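Intestinal fatty acid binding protein (Rattus norvegicus, PDB 1ICM) binds long-chain fatty acids such as myristate inside a beta-barrel and probably serves as their intracellular carrier in the intestine. Local coordinates at residues A[15-20]-A[122-127]; A[38-43]-A[111-116]. All coordinates share one frame; numbering follows the deposited sequence.

The two contacts lie on opposite sides of the chain's centre, their centres about 19 Å apart, and meet through neighbouring strands of one antiparallel sheet. Along the chain the order is 15-20, 38-43, 111-116 and 122-127, so interaction 1 encloses interaction 2. Strands 112-119 and 122-130 follow each other in sequence and pair side by side; the backbone N of R126 lies 2.9 Å from the backbone O of Q115, a probable hydrogen bond. Interaction 1 sets a helix against the last strand, while interaction 2 joins inward-pointing side chains within the barrel. Both come close to the bound myristate, which is consistent with their lining different parts of the fatty-acid cavity.

Interaction 1 of 2, residues A[15-20]-A[122-127]; sequences EKFMEK and VEAKRI
F17 packs its side chain against A124, bringing its CB to 3.5 Å from the CB of A124. The A124 methyl, CB, lies 3.8 Å from CG of F17, oblique to the ring. The small alanine suits a place where the helix comes close to the strand: the CA atoms of F17 and A124 are 6.0 Å apart, and a methyl is enough to fill the approach. With CG anti to the backbone N (chi1 174°), F17 carries its ring past the alanine, and the backbone O of V122 reaches the ring edge near its plane, 4.1 Å from CD2 of F17.

V122 overlaps the helix on the side nearer K20. Its two methyls divide the work: CG1 packs beside the backbone of F17, 4.1 Å from its CA, while CG2 meets the aliphatic part of K20, 4.0 Å from CD. A bend at chi2 (76°) turns the K20 methylenes aslant across the valine; a long chain suits this exposed margin because its carbons can cover V122 while NZ stays beyond the contact. No hydrogen bond joins the two segments, and the fit rests largely on apolar surfaces. Two salt bridges lie within the segments, K16 with E19 on the helix and K125 with E123 on the strand, while R126 pairs with D34.

Helix 14-21 crosses strand 122-130 with the two segment axes 7.7 Å apart at an angle of 128°. F17 also touches Y119 of strand 112-119, and M18 touches the bound myristate. The contact thus sets the first helix of the helix-turn-helix lid, formed with helix 25-31, beside the last barrel strand, which pairs with strand 4-12 through K125 and I127 and with strand 112-119 through A124 and R126.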
ATOM      1  N   GLU A  15      11.054  -8.093  -2.622  1.00 11.67           N
ATOM      2  CA  GLU A  15      12.283  -7.510  -3.130  1.00 14.91           C
ATOM      3  C   GLU A  15      12.318  -7.419  -4.640  1.00 15.54           C
ATOM      4  O   GLU A  15      12.793  -6.419  -5.130  1.00 14.16           O
ATOM      5  CB  GLU A  15      13.574  -8.213  -2.647  1.00 24.63           C
ATOM      6  CG  GLU A  15      13.922  -7.887  -1.170  1.00 28.69           C
ATOM      7  CD  GLU A  15      15.105  -8.669  -0.664  1.00 34.25           C
ATOM      8  OE1 GLU A  15      16.091  -8.860  -1.353  1.00 37.32           O
ATOM      9  OE2 GLU A  15      14.946  -9.136   0.565  1.00 29.85           O
ATOM     10  N   LYS A  16      11.831  -8.438  -5.363  1.00 15.36           N
ATOM     11  CA  LYS A  16      11.813  -8.415  -6.824  1.00 12.21           C
ATOM     12  C   LYS A  16      10.910  -7.275  -7.270  1.00 15.16           C
ATOM     13  O   LYS A  16      11.185  -6.544  -8.225  1.00 13.24           O
ATOM     14  CB  LYS A  16      11.282  -9.722  -7.377  1.00 17.51           C
ATOM     15  CG  LYS A  16      12.376 -10.724  -7.711  1.00 35.08           C
ATOM     16  CD  LYS A  16      13.269 -10.288  -8.878  1.00 49.20           C
ATOM     17  CE  LYS A  16      14.562 -11.086  -9.056  1.00 55.25           C
ATOM     18  NZ  LYS A  16      15.664 -10.359  -9.723  1.00 58.04           N
ATOM     19  N   PHE A  17       9.811  -7.086  -6.547  1.00 10.55           N
ATOM     20  CA  PHE A  17       8.905  -6.002  -6.899  1.00  9.45           C
ATOM     21  C   PHE A  17       9.598  -4.656  -6.754  1.00 14.06           C
ATOM     22  O   PHE A  17       9.502  -3.757  -7.608  1.00 13.04           O
ATOM     23  CB  PHE A  17       7.608  -6.093  -6.046  1.00  8.55           C
ATOM     24  CG  PHE A  17       6.701  -4.909  -6.267  1.00  7.65           C
ATOM     25  CD1 PHE A  17       6.855  -3.714  -5.571  1.00  9.34           C
ATOM     26  CD2 PHE A  17       5.689  -4.991  -7.223  1.00 12.18           C
ATOM     27  CE1 PHE A  17       6.015  -2.626  -5.791  1.00 15.22           C
ATOM     28  CE2 PHE A  17       4.851  -3.908  -7.487  1.00 13.30           C
ATOM     29  CZ  PHE A  17       5.028  -2.724  -6.780  1.00 14.67           C
ATOM     30  N   MET A  18      10.349  -4.497  -5.635  1.00 11.42           N
ATOM     31  CA  MET A  18      11.047  -3.225  -5.448  1.00 10.06           C
ATOM     32  C   MET A  18      12.151  -3.006  -6.490  1.00  6.36           C
ATOM     33  O   MET A  18      12.383  -1.883  -6.913  1.00 10.35           O
ATOM     34  CB  MET A  18      11.697  -3.165  -4.055  1.00 13.01           C
ATOM     35  CG  MET A  18      10.621  -2.956  -3.001  1.00 12.65           C
ATOM     36  SD  MET A  18      11.293  -2.591  -1.345  1.00 18.82           S
ATOM     37  CE  MET A  18      11.598  -4.277  -0.789  1.00 14.94           C
ATOM     38  N   GLU A  19      12.804  -4.079  -6.904  1.00 10.39           N
ATOM     39  CA  GLU A  19      13.854  -3.985  -7.935  1.00 13.54           C
ATOM     40  C   GLU A  19      13.266  -3.416  -9.229  1.00 14.65           C
ATOM     41  O   GLU A  19      13.827  -2.534  -9.865  1.00 16.27           O
ATOM     42  CB  GLU A  19      14.420  -5.383  -8.222  1.00 11.85           C
ATOM     43  CG  GLU A  19      15.476  -5.478  -9.330  1.00 22.92           C
ATOM     44  CD  GLU A  19      16.122  -6.854  -9.342  1.00 40.15           C
ATOM     45  OE1 GLU A  19      15.392  -7.758  -9.965  1.00 50.78           O
ATOM     46  OE2 GLU A  19      17.186  -7.127  -8.812  1.00 44.17           O
ATOM     47  N   LYS A  20      12.085  -3.899  -9.620  1.00 14.32           N
ATOM     48  CA  LYS A  20      11.397  -3.424 -10.817  1.00 17.93           C
ATOM     49  C   LYS A  20      11.051  -1.941 -10.817  1.00 14.75           C
ATOM     50  O   LYS A  20      11.080  -1.249 -11.841  1.00 15.12           O
ATOM     51  CB  LYS A  20      10.129  -4.253 -11.008  1.00 25.04           C
ATOM     52  CG  LYS A  20       9.613  -4.353 -12.435  1.00 25.20           C
ATOM     53  CD  LYS A  20      10.386  -5.287 -13.352  1.00 29.15           C
ATOM     54  CE  LYS A  20       9.868  -5.218 -14.787  1.00 31.67           C
ATOM     55  NZ  LYS A  20      10.537  -6.204 -15.640  1.00 35.27           N
ATOM     56  N   VAL A 122       4.957  -7.859 -12.526  1.00 10.11           N
ATOM     57  CA  VAL A 122       5.442  -8.517 -11.312  1.00  8.60           C
ATOM     58  C   VAL A 122       4.402  -8.240 -10.218  1.00  8.11           C
ATOM     59  O   VAL A 122       3.839  -7.128 -10.134  1.00 11.21           O
ATOM     60  CB  VAL A 122       6.745  -7.845 -10.848  1.00 13.74           C
ATOM     61  CG1 VAL A 122       7.284  -8.569  -9.620  1.00 16.69           C
ATOM     62  CG2 VAL A 122       7.758  -7.976 -11.984  1.00 18.81           C
ATOM     63  N   GLU A 123       4.200  -9.296  -9.435  1.00  9.60           N
ATOM     64  CA  GLU A 123       3.231  -9.234  -8.332  1.00 10.69           C
ATOM     65  C   GLU A 123       3.981  -9.338  -7.003  1.00 11.76           C
ATOM     66  O   GLU A 123       4.994 -10.041  -6.904  1.00 15.92           O
ATOM     67  CB  GLU A 123       2.347 -10.511  -8.444  1.00 15.21           C
ATOM     68  CG  GLU A 123       1.218 -10.654  -7.396  1.00 21.56           C
ATOM     69  CD  GLU A 123       0.678 -12.073  -7.289  1.00 28.61           C
ATOM     70  OE1 GLU A 123       1.055 -13.043  -7.921  1.00 27.76           O
ATOM     71  OE2 GLU A 123      -0.283 -12.186  -6.424  1.00 32.99           O
ATOM     72  N   ALA A 124       3.461  -8.681  -5.968  1.00 12.45           N
ATOM     73  CA  ALA A 124       4.073  -8.795  -4.643  1.00 11.76           C
ATOM     74  C   ALA A 124       2.933  -8.723  -3.632  1.00 14.67           C
ATOM     75  O   ALA A 124       1.891  -8.129  -3.910  1.00 13.04           O
ATOM     76  CB  ALA A 124       4.970  -7.614  -4.310  1.00 13.24           C
ATOM     77  N   LYS A 125       3.116  -9.279  -2.435  1.00 12.40           N
ATOM     78  CA  LYS A 125       2.111  -9.142  -1.388  1.00 11.84           C
ATOM     79  C   LYS A 125       2.817  -8.804  -0.063  1.00 16.64           C
ATOM     80  O   LYS A 125       3.982  -9.216   0.211  1.00 14.52           O
ATOM     81  CB  LYS A 125       1.427 -10.453  -1.062  1.00 15.91           C
ATOM     82  CG  LYS A 125       0.904 -11.199  -2.262  1.00 20.01           C
ATOM     83  CD  LYS A 125      -0.349 -11.934  -1.830  1.00 28.68           C
ATOM     84  CE  LYS A 125      -0.524 -13.265  -2.535  1.00 41.14           C
ATOM     85  NZ  LYS A 125      -0.527 -13.181  -4.002  1.00 48.53           N
ATOM     86  N   ARG A 126       2.061  -8.074   0.756  1.00 10.40           N
ATOM     87  CA  ARG A 126       2.431  -7.734   2.129  1.00  9.67           C
ATOM     88  C   ARG A 126       1.247  -8.196   2.977  1.00  8.76           C
ATOM     89  O   ARG A 126       0.136  -7.749   2.723  1.00  9.32           O
ATOM     90  CB  ARG A 126       2.714  -6.261   2.357  1.00 12.39           C
ATOM     91  CG  ARG A 126       3.885  -5.851   1.456  1.00 13.63           C
ATOM     92  CD  ARG A 126       4.708  -4.698   2.029  1.00 15.30           C
ATOM     93  NE  ARG A 126       5.635  -5.188   3.050  1.00 14.36           N
ATOM     94  CZ  ARG A 126       6.288  -4.304   3.782  1.00 13.29           C
ATOM     95  NH1 ARG A 126       6.065  -2.998   3.527  1.00 12.26           N
ATOM     96  NH2 ARG A 126       7.153  -4.724   4.693  1.00 10.57           N
ATOM     97  N   ILE A 127       1.471  -9.091   3.930  1.00  9.12           N
ATOM     98  CA  ILE A 127       0.364  -9.559   4.783  1.00 11.61           C
ATOM     99  C   ILE A 127       0.484  -9.025   6.219  1.00 13.22           C
ATOM    100  O   ILE A 127       1.546  -9.149   6.842  1.00 11.75           O
ATOM    101  CB  ILE A 127       0.379 -11.079   4.674  1.00 11.59           C
ATOM    102  CG1 ILE A 127       0.148 -11.471   3.203  1.00 16.22           C
ATOM    103  CG2 ILE A 127      -0.645 -11.693   5.642  1.00 11.39           C
ATOM    104  CD1 ILE A 127       0.535 -12.904   2.854  1.00 17.82           C
TER

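Interaction 2 of 2, residues A[38-43]-A[111-116]; sequences LTITQE and NELIQT
Segments 38-43 and 111-116 are not paired: their nearest CA atoms, those of L38 and L113, stand 10.4 Å apart, and the backbones make no hydrogen bond to each other. Strands 4-12 and 122-130 come between them in the sheet, and its curvature lets side chains from the two segments meet inside. L38 and Q115 approach from opposite directions, with CD1 of the leucine 3.8 Å from OE1 of the glutamine. The Q115 chain runs extended beyond CG (chi2 -164°), which carries its amide inward toward L38. There OE1 accepts a hydrogen bond from NE of R106, so the buried carbonyl oxygen has a polar partner even though a leucine methyl lies beside it. Alongside, the branched I40 and L113 meet more loosely at their methyl ends, CD1 of I40 to CD2 of L113, 4.5 Å apart. These aliphatic side chains suit the buried interior, and both also touch W6 of strand 4-12. The side chain of L38 is about 5 Å from the bound myristate. Inward residues of strands that are not sheet neighbours meeting in this way are characteristic of the beta-barrel of fatty-acid binding proteins.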
ATOM      1  N   LEU A  38      -0.200   0.117  10.107  1.00  7.86           N
ATOM      2  CA  LEU A  38      -1.229   0.998   9.555  1.00 10.25           C
ATOM      3  C   LEU A  38      -2.396   1.075  10.539  1.00 14.88           C
ATOM      4  O   LEU A  38      -2.840   0.048  11.096  1.00 14.84           O
ATOM      5  CB  LEU A  38      -1.826   0.312   8.289  1.00 12.20           C
ATOM      6  CG  LEU A  38      -0.848   0.057   7.137  1.00 12.97           C
ATOM      7  CD1 LEU A  38      -1.561  -0.714   6.038  1.00 16.55           C
ATOM      8  CD2 LEU A  38      -0.406   1.415   6.587  1.00 15.54           C
ATOM      9  N   THR A  39      -2.902   2.298  10.723  1.00  8.32           N
ATOM     10  CA  THR A  39      -4.045   2.472  11.604  1.00 12.98           C
ATOM     11  C   THR A  39      -5.120   3.006  10.664  1.00 14.68           C
ATOM     12  O   THR A  39      -4.967   4.104  10.125  1.00 13.03           O
ATOM     13  CB  THR A  39      -3.761   3.416  12.797  1.00 15.97           C
ATOM     14  OG1 THR A  39      -2.781   2.823  13.640  1.00 14.97           O
ATOM     15  CG2 THR A  39      -5.032   3.676  13.588  1.00 17.93           C
ATOM     16  N   ILE A  40      -6.192   2.219  10.472  1.00 11.32           N
ATOM     17  CA  ILE A  40      -7.268   2.566   9.543  1.00 16.89           C
ATOM     18  C   ILE A  40      -8.562   2.952  10.212  1.00 13.55           C
ATOM     19  O   ILE A  40      -9.071   2.216  11.059  1.00 12.56           O
ATOM     20  CB  ILE A  40      -7.525   1.427   8.546  1.00 15.82           C
ATOM     21  CG1 ILE A  40      -6.224   1.193   7.784  1.00 13.67           C
ATOM     22  CG2 ILE A  40      -8.623   1.843   7.570  1.00 15.44           C
ATOM     23  CD1 ILE A  40      -6.137  -0.133   7.050  1.00 16.20           C
ATOM     24  N   THR A  41      -9.079   4.098   9.808  1.00 11.22           N
ATOM     25  CA  THR A  41     -10.332   4.534  10.379  1.00 14.68           C
ATOM     26  C   THR A  41     -11.179   5.103   9.257  1.00 19.56           C
ATOM     27  O   THR A  41     -10.631   5.706   8.342  1.00 11.94           O
ATOM     28  CB  THR A  41     -10.175   5.593  11.460  1.00 17.85           C
ATOM     29  OG1 THR A  41      -9.526   6.710  10.922  1.00 19.54           O
ATOM     30  CG2 THR A  41      -9.329   5.021  12.577  1.00 21.44           C
ATOM     31  N   GLN A  42     -12.496   4.902   9.360  1.00 14.85           N
ATOM     32  CA  GLN A  42     -13.447   5.353   8.352  1.00 21.67           C
ATOM     33  C   GLN A  42     -14.411   6.383   8.883  1.00 19.08           C
ATOM     34  O   GLN A  42     -14.760   6.316  10.055  1.00 18.57           O
ATOM     35  CB  GLN A  42     -14.255   4.125   7.846  1.00 20.05           C
ATOM     36  CG  GLN A  42     -15.238   4.391   6.685  1.00 23.75           C
ATOM     37  CD  GLN A  42     -15.784   3.122   6.025  1.00 26.31           C
ATOM     38  OE1 GLN A  42     -15.337   1.973   6.240  1.00 24.84           O
ATOM     39  NE2 GLN A  42     -16.751   3.366   5.142  1.00 32.15           N
ATOM     40  N   GLU A  43     -14.867   7.296   8.029  1.00 15.06           N
ATOM     41  CA  GLU A  43     -15.858   8.304   8.396  1.00 14.56           C
ATOM     42  C   GLU A  43     -16.617   8.519   7.106  1.00 21.23           C
ATOM     43  O   GLU A  43     -16.222   9.260   6.211  1.00 16.41           O
ATOM     44  CB  GLU A  43     -15.365   9.608   9.007  1.00 19.74           C
ATOM     45  CG  GLU A  43     -16.566  10.470   9.385  1.00 38.29           C
ATOM     46  CD  GLU A  43     -16.084  11.741  10.047  1.00 58.72           C
ATOM     47  OE1 GLU A  43     -14.899  12.019  10.176  1.00 57.79           O
ATOM     48  OE2 GLU A  43     -17.078  12.513  10.449  1.00 68.06           O
ATOM     49  N   ASN A 111      -8.427 -13.164   9.879  1.00 18.05           N
ATOM     50  CA  ASN A 111      -8.069 -12.015  10.681  1.00 24.05           C
ATOM     51  C   ASN A 111      -6.832 -11.344  10.102  1.00 21.13           C
ATOM     52  O   ASN A 111      -6.151 -10.622  10.839  1.00 16.58           O
ATOM     53  CB  ASN A 111      -7.762 -12.310  12.163  1.00 35.96           C
ATOM     54  CG  ASN A 111      -6.746 -13.429  12.391  1.00 44.27           C
ATOM     55  OD1 ASN A 111      -6.538 -13.831  13.552  1.00 49.49           O
ATOM     56  ND2 ASN A 111      -6.129 -13.961  11.333  1.00 44.33           N
ATOM     57  N   GLU A 112      -6.499 -11.619   8.844  1.00 15.89           N
ATOM     58  CA  GLU A 112      -5.319 -10.969   8.267  1.00 12.22           C
ATOM     59  C   GLU A 112      -5.747  -9.953   7.213  1.00 13.07           C
ATOM     60  O   GLU A 112      -6.789 -10.148   6.571  1.00 15.64           O
ATOM     61  CB  GLU A 112      -4.381 -12.004   7.584  1.00 10.52           C
ATOM     62  CG  GLU A 112      -3.599 -12.830   8.630  1.00 14.68           C
ATOM     63  CD  GLU A 112      -2.678 -13.893   8.082  1.00 19.84           C
ATOM     64  OE1 GLU A 112      -3.102 -14.478   6.994  1.00 19.96           O
ATOM     65  OE2 GLU A 112      -1.624 -14.190   8.624  1.00 20.28           O
ATOM     66  N   LEU A 113      -4.947  -8.903   6.977  1.00 11.46           N
ATOM     67  CA  LEU A 113      -5.173  -7.923   5.905  1.00 10.03           C
ATOM     68  C   LEU A 113      -4.151  -8.262   4.790  1.00 17.74           C
ATOM     69  O   LEU A 113      -2.933  -8.357   5.052  1.00 10.16           O
ATOM     70  CB  LEU A 113      -5.038  -6.479   6.401  1.00  7.76           C
ATOM     71  CG  LEU A 113      -4.835  -5.484   5.298  1.00 12.02           C
ATOM     72  CD1 LEU A 113      -6.204  -5.319   4.681  1.00 23.87           C
ATOM     73  CD2 LEU A 113      -4.516  -4.143   5.923  1.00 17.68           C
ATOM     74  N   ILE A 114      -4.599  -8.535   3.552  1.00 16.47           N
ATOM     75  CA  ILE A 114      -3.652  -8.876   2.509  1.00 11.55           C
ATOM     76  C   ILE A 114      -3.593  -7.735   1.533  1.00 13.28           C
ATOM     77  O   ILE A 114      -4.661  -7.321   1.086  1.00 13.80           O
ATOM     78  CB  ILE A 114      -4.058 -10.115   1.744  1.00 13.57           C
ATOM     79  CG1 ILE A 114      -4.227 -11.269   2.746  1.00 15.00           C
ATOM     80  CG2 ILE A 114      -3.021 -10.350   0.617  1.00 16.87           C
ATOM     81  CD1 ILE A 114      -4.698 -12.557   2.088  1.00 19.01           C
ATOM     82  N   GLN A 115      -2.381  -7.213   1.288  1.00  9.56           N
ATOM     83  CA  GLN A 115      -2.233  -6.110   0.350  1.00 10.54           C
ATOM     84  C   GLN A 115      -1.462  -6.650  -0.837  1.00 16.58           C
ATOM     85  O   GLN A 115      -0.311  -7.070  -0.672  1.00 12.24           O
ATOM     86  CB  GLN A 115      -1.437  -4.889   0.869  1.00 13.53           C
ATOM     87  CG  GLN A 115      -2.198  -4.009   1.857  1.00 21.20           C
ATOM     88  CD  GLN A 115      -1.607  -2.620   2.100  1.00 22.44           C
ATOM     89  OE1 GLN A 115      -2.536  -1.819   2.585  1.00 20.69           O
ATOM     90  NE2 GLN A 115      -0.413  -2.259   1.902  1.00 24.77           N
ATOM     91  N   THR A 116      -2.059  -6.659  -2.018  1.00 10.33           N
ATOM     92  CA  THR A 116      -1.333  -7.182  -3.175  1.00  8.66           C
ATOM     93  C   THR A 116      -1.053  -6.015  -4.120  1.00 10.14           C
ATOM     94  O   THR A 116      -1.888  -5.105  -4.293  1.00 10.46           O
ATOM     95  CB  THR A 116      -2.262  -8.151  -3.942  1.00  8.04           C
ATOM     96  OG1 THR A 116      -2.571  -9.205  -3.072  1.00 10.25           O
ATOM     97  CG2 THR A 116      -1.554  -8.862  -5.087  1.00 12.05           C
TER